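Side-chain contacts in probable oxidoreductase protein (PDB 4FB5), which is probably an oxidoreductase of the GFO/IDH/MocA family, expected to bind a nicotinamide dinucleotide in its Rossmann-fold domain: residues F106-A111 with E135-T140; E304-E309 with S313-R318. All blocks are in the same frame, centred on the assembly; numbering follows the deposited sequence.

Interaction 1. Residues F106-A111 with E135-T140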
# COMPACT_ATOMS: atom_id res chain seq x y z
N PHE A 106 -3.38 -38.85 -13.40
CA PHE A 106 -2.98 -40.01 -12.64
C PHE A 106 -3.67 -40.11 -11.30
O PHE A 106 -3.79 -41.22 -10.77
CB PHE A 106 -1.47 -39.99 -12.43
CG PHE A 106 -0.69 -40.09 -13.71
CD1 PHE A 106 -0.51 -41.33 -14.36
CD2 PHE A 106 -0.13 -38.95 -14.29
CE1 PHE A 106 0.21 -41.43 -15.56
CE2 PHE A 106 0.61 -39.04 -15.50
CZ PHE A 106 0.78 -40.28 -16.13
N HIS A 107 -4.14 -38.97 -10.76
CA HIS A 107 -4.73 -38.97 -9.41
C HIS A 107 -5.73 -40.11 -9.18
O HIS A 107 -5.51 -40.94 -8.30
CB HIS A 107 -5.39 -37.63 -9.06
CG HIS A 107 -4.43 -36.49 -8.98
ND1 HIS A 107 -4.76 -35.21 -9.38
CD2 HIS A 107 -3.14 -36.43 -8.57
CE1 HIS A 107 -3.73 -34.42 -9.21
NE2 HIS A 107 -2.73 -35.13 -8.72
N ALA A 108 -6.80 -40.15 -9.97
CA ALA A 108 -7.82 -41.18 -9.81
C ALA A 108 -7.23 -42.57 -9.60
O ALA A 108 -7.49 -43.21 -8.56
CB ALA A 108 -8.77 -41.20 -11.00
N GLU A 109 -6.41 -43.00 -10.56
CA GLU A 109 -5.83 -44.34 -10.62
C GLU A 109 -5.08 -44.67 -9.34
O GLU A 109 -5.24 -45.73 -8.73
CB GLU A 109 -4.87 -44.38 -11.79
CG GLU A 109 -4.99 -45.57 -12.74
CD GLU A 109 -3.90 -45.55 -13.83
OE1 GLU A 109 -3.34 -44.45 -14.08
OE2 GLU A 109 -3.61 -46.62 -14.43
N MSE A 110 -4.30 -43.71 -8.90
CA MSE A 110 -3.38 -43.94 -7.84
C MSE A 110 -4.08 -43.87 -6.50
O MSE A 110 -3.94 -44.77 -5.68
CB MSE A 110 -2.25 -42.95 -7.94
CG MSE A 110 -1.58 -42.95 -9.31
SE MSE A 110 0.10 -41.96 -9.27
CE MSE A 110 0.80 -42.31 -11.07
N ALA A 111 -4.84 -42.82 -6.30
CA ALA A 111 -5.52 -42.63 -5.03
C ALA A 111 -6.41 -43.84 -4.70
O ALA A 111 -6.51 -44.28 -3.55
CB ALA A 111 -6.33 -41.36 -5.07
N GLU A 135 -16.29 -39.14 -8.70
CA GLU A 135 -17.33 -39.95 -8.04
C GLU A 135 -16.74 -41.27 -7.57
O GLU A 135 -16.78 -41.57 -6.38
CB GLU A 135 -18.52 -40.20 -8.97
CG GLU A 135 -19.27 -38.96 -9.31
CD GLU A 135 -20.55 -39.24 -10.06
OE1 GLU A 135 -20.47 -39.52 -11.27
OE2 GLU A 135 -21.64 -39.17 -9.44
N ARG A 136 -16.12 -42.00 -8.50
CA ARG A 136 -15.44 -43.26 -8.20
C ARG A 136 -14.43 -43.11 -7.10
O ARG A 136 -14.30 -43.99 -6.25
CB ARG A 136 -14.74 -43.80 -9.44
CG ARG A 136 -15.06 -45.27 -9.71
CD ARG A 136 -14.46 -45.78 -11.00
NE ARG A 136 -14.86 -44.95 -12.14
CZ ARG A 136 -14.00 -44.42 -13.00
NH1 ARG A 136 -12.68 -44.64 -12.87
NH2 ARG A 136 -14.44 -43.66 -14.00
N MSE A 137 -13.71 -41.99 -7.09
CA MSE A 137 -12.68 -41.84 -6.07
C MSE A 137 -13.33 -41.77 -4.69
O MSE A 137 -12.85 -42.37 -3.72
CB MSE A 137 -11.80 -40.64 -6.35
CG MSE A 137 -11.01 -40.72 -7.66
SE MSE A 137 -10.01 -39.04 -8.14
CE MSE A 137 -8.77 -39.07 -6.63
N LEU A 138 -14.45 -41.06 -4.64
CA LEU A 138 -15.16 -40.88 -3.38
C LEU A 138 -15.80 -42.20 -2.90
O LEU A 138 -15.60 -42.63 -1.75
CB LEU A 138 -16.20 -39.79 -3.54
CG LEU A 138 -17.01 -39.62 -2.26
CD1 LEU A 138 -16.12 -39.21 -1.03
CD2 LEU A 138 -18.18 -38.68 -2.55
N ALA A 139 -16.55 -42.81 -3.82
CA ALA A 139 -17.16 -44.11 -3.58
C ALA A 139 -16.10 -44.98 -2.95
O ALA A 139 -16.30 -45.45 -1.81
CB ALA A 139 -17.68 -44.72 -4.87
N THR A 140 -14.95 -45.13 -3.61
CA THR A 140 -13.88 -45.89 -2.98
C THR A 140 -13.72 -45.39 -1.56
O THR A 140 -14.07 -46.12 -0.64
CB THR A 140 -12.55 -45.80 -3.68
OG1 THR A 140 -12.67 -46.27 -5.03
CG2 THR A 140 -11.54 -46.63 -2.94
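M137, a selenomethionine, lies against the small side chains of A108 and A111 in an apolar helix-to-helix contact within the Rossmann-fold domain. The two helical segments run nearly parallel, their axes 15° apart and 9.8 Å at closest approach, and no hydrogen bond passes between them. M137 does almost all the bridging. Its CG stands beside the backbone N, anti to the carbonyl carbon, which sends the chain across toward A108; there SE lies 3.5 Å from A108 CA and 3.8 Å from A108 CB. M137 CG comes within 3.9 Å of A108 CA as well, and with no longer branch than a methyl on A108 the selenium can settle against the backbone of the partner helix. A bend at the last torsion (chi3 65°) then swings the terminal methyl along that helix, bringing M137 CE to 3.7 Å from A111 CB, one turn further on. H107 joins at the margin, its CB 4.4 Å from M137 CE, while its imidazole turns off toward E124 and P126. Around the contact, M137 also packs on I112 of helix 107-116 and on F367 of helix 367-385, while A111 and H107 rest on V121 and C123 of strand 120-123, the parallel strand that links the two helices in successive beta-alpha-beta crossovers.

Interaction 2. Residues E304-E309 with S313-R318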
# COMPACT_ATOMS: atom_id res chain seq x y z
N GLU A 304 -7.12 -6.92 6.29
CA GLU A 304 -7.63 -5.62 6.63
C GLU A 304 -9.07 -5.81 7.06
O GLU A 304 -9.81 -6.48 6.35
CB GLU A 304 -7.58 -4.69 5.42
CG GLU A 304 -6.23 -4.37 4.91
CD GLU A 304 -6.29 -3.25 3.86
OE1 GLU A 304 -6.64 -2.10 4.21
OE2 GLU A 304 -5.98 -3.51 2.67
N LEU A 305 -9.43 -5.24 8.20
CA LEU A 305 -10.75 -5.41 8.81
C LEU A 305 -11.40 -4.09 9.14
O LEU A 305 -10.81 -3.26 9.83
CB LEU A 305 -10.62 -6.23 10.12
CG LEU A 305 -11.84 -6.20 11.06
CD1 LEU A 305 -12.88 -7.08 10.53
CD2 LEU A 305 -11.50 -6.66 12.45
N TYR A 306 -12.62 -3.88 8.65
CA TYR A 306 -13.35 -2.62 8.90
C TYR A 306 -14.56 -2.83 9.77
O TYR A 306 -15.42 -3.65 9.41
CB TYR A 306 -13.86 -2.00 7.62
CG TYR A 306 -14.57 -0.69 7.85
CD1 TYR A 306 -13.92 0.51 7.56
CD2 TYR A 306 -15.86 -0.64 8.41
CE1 TYR A 306 -14.54 1.73 7.76
CE2 TYR A 306 -16.51 0.56 8.60
CZ TYR A 306 -15.85 1.75 8.27
OH TYR A 306 -16.47 2.94 8.46
N GLN A 307 -14.66 -2.07 10.86
CA GLN A 307 -15.77 -2.20 11.77
C GLN A 307 -16.59 -0.98 11.92
O GLN A 307 -16.12 -0.01 12.42
CB GLN A 307 -15.25 -2.56 13.10
CG GLN A 307 -15.02 -4.00 13.20
CD GLN A 307 -14.45 -4.35 14.55
OE1 GLN A 307 -13.25 -4.25 14.75
NE2 GLN A 307 -15.30 -4.76 15.47
N ALA A 308 -17.85 -1.04 11.52
CA ALA A 308 -18.78 0.06 11.68
C ALA A 308 -19.09 0.17 13.17
O ALA A 308 -20.15 -0.25 13.62
CB ALA A 308 -20.04 -0.23 10.89
N GLU A 309 -18.17 0.72 13.94
CA GLU A 309 -18.17 0.54 15.38
C GLU A 309 -17.24 1.59 15.92
O GLU A 309 -16.00 1.47 15.77
CB GLU A 309 -17.57 -0.84 15.75
CG GLU A 309 -18.29 -1.63 16.88
CD GLU A 309 -17.34 -2.17 17.97
OE1 GLU A 309 -16.69 -3.23 17.77
OE2 GLU A 309 -17.25 -1.54 19.05
N SER A 313 -15.28 9.62 12.91
CA SER A 313 -14.08 10.27 12.40
C SER A 313 -12.81 9.42 12.59
O SER A 313 -11.72 9.87 12.27
CB SER A 313 -13.91 11.64 13.00
OG SER A 313 -13.78 11.50 14.40
N GLU A 314 -12.95 8.20 13.12
CA GLU A 314 -11.83 7.27 13.18
C GLU A 314 -12.23 5.91 12.66
O GLU A 314 -11.86 4.88 13.18
CB GLU A 314 -11.19 7.11 14.58
CG GLU A 314 -10.42 8.34 15.04
CD GLU A 314 -11.32 9.39 15.70
OE1 GLU A 314 -12.09 9.06 16.65
OE2 GLU A 314 -11.27 10.54 15.27
N GLN A 315 -12.98 5.88 11.59
CA GLN A 315 -13.21 4.59 11.05
C GLN A 315 -12.33 4.32 9.84
O GLN A 315 -11.90 5.24 9.12
CB GLN A 315 -14.71 4.41 10.79
CG GLN A 315 -15.41 4.06 12.16
CD GLN A 315 -16.84 3.57 12.07
OE1 GLN A 315 -17.45 3.36 13.11
NE2 GLN A 315 -17.38 3.37 10.85
N GLY A 316 -12.02 3.05 9.65
CA GLY A 316 -11.33 2.67 8.48
C GLY A 316 -10.84 1.30 8.72
O GLY A 316 -10.94 0.75 9.81
N PHE A 317 -10.27 0.75 7.66
CA PHE A 317 -9.81 -0.60 7.72
C PHE A 317 -8.62 -0.73 8.59
O PHE A 317 -7.72 0.10 8.50
CB PHE A 317 -9.39 -0.97 6.31
CG PHE A 317 -10.50 -1.46 5.49
CD1 PHE A 317 -10.93 -2.76 5.62
CD2 PHE A 317 -11.16 -0.60 4.62
CE1 PHE A 317 -12.00 -3.24 4.84
CE2 PHE A 317 -12.20 -1.05 3.86
CZ PHE A 317 -12.61 -2.42 3.95
N ARG A 318 -8.56 -1.79 9.38
CA ARG A 318 -7.33 -1.98 10.10
C ARG A 318 -6.49 -3.03 9.49
O ARG A 318 -6.97 -4.13 9.26
CB ARG A 318 -7.61 -2.39 11.54
CG ARG A 318 -7.38 -1.27 12.50
CD ARG A 318 -7.51 -1.75 13.93
NE ARG A 318 -8.77 -2.44 14.03
CZ ARG A 318 -9.44 -2.59 15.14
NH1 ARG A 318 -8.89 -2.09 16.26
NH2 ARG A 318 -10.61 -3.23 15.11
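L305 and R318 form an antiparallel hydrogen-bonded pair that joins the two arms of a beta hairpin. L305 N gives its hydrogen to R318 O at 2.9 Å, and R318 N returns a nearly straight bond (168°) to L305 O at 2.7 Å. Beyond this pair, side chains take over from the backbone. The amide of Q315 uses both its ends: its NE2 donates to Y306 OH at 2.6 Å, and its OE1 accepts a weak bond from E309 N at 2.9 Å. The amide stands almost perpendicular to the Y306 ring. The Y306 ring swings alongside G316 and out to Q315 because chi1 (-178°) sets CG opposite the backbone N, and its hydroxyl also bonds K279 NZ of the third subunit. F317 supplies the apolar part: Y306 CB sits over one face of its ring, 3.7 Å from the centroid, and the Y306 ring turns an edge to that face, with planes 64° apart in an edge-to-face pair. A phenylalanine in place of Y306 could still meet F317, but would probably leave Q315 NE2 and the lysine of the third subunit without the oxygen they share. On the L305 side of the sheet, Q307 OE1 lies at the edge of the R318 guanidinium, 2.9 Å from R318 NH2, though the angle is too poor for a hydrogen bond. In the loop, E314 OE2 accepts from S313 OG and also bonds H162 NE2 of the second subunit. F317 and R318 continue the ladder antiparallel with a strand of that subunit, making this an edge hairpin of the large C-terminal sheet of this family, which here runs on into a neighbouring subunit.

Overall arrangement
Interactions 1 and 2 lie on opposite sides of the chain's centre, their centres about 46 Å apart and their nearest atoms about 32 Å apart, so they do not touch. Interaction 1 belongs to the helical layer of the parallel Rossmann sheet, its centre about 17 Å from the chain's centre, and meets no other subunit. Interaction 2 is more peripheral, its centre about 31 Å from the chain's centre, at the end of the mixed sheet where two further subunits approach. The dinucleotide probably binds near the glycine-rich turn after strand 27-31. One contact therefore concerns the internal packing of the domain that probably binds the nucleotide, the other the assembly of the four-chain particle.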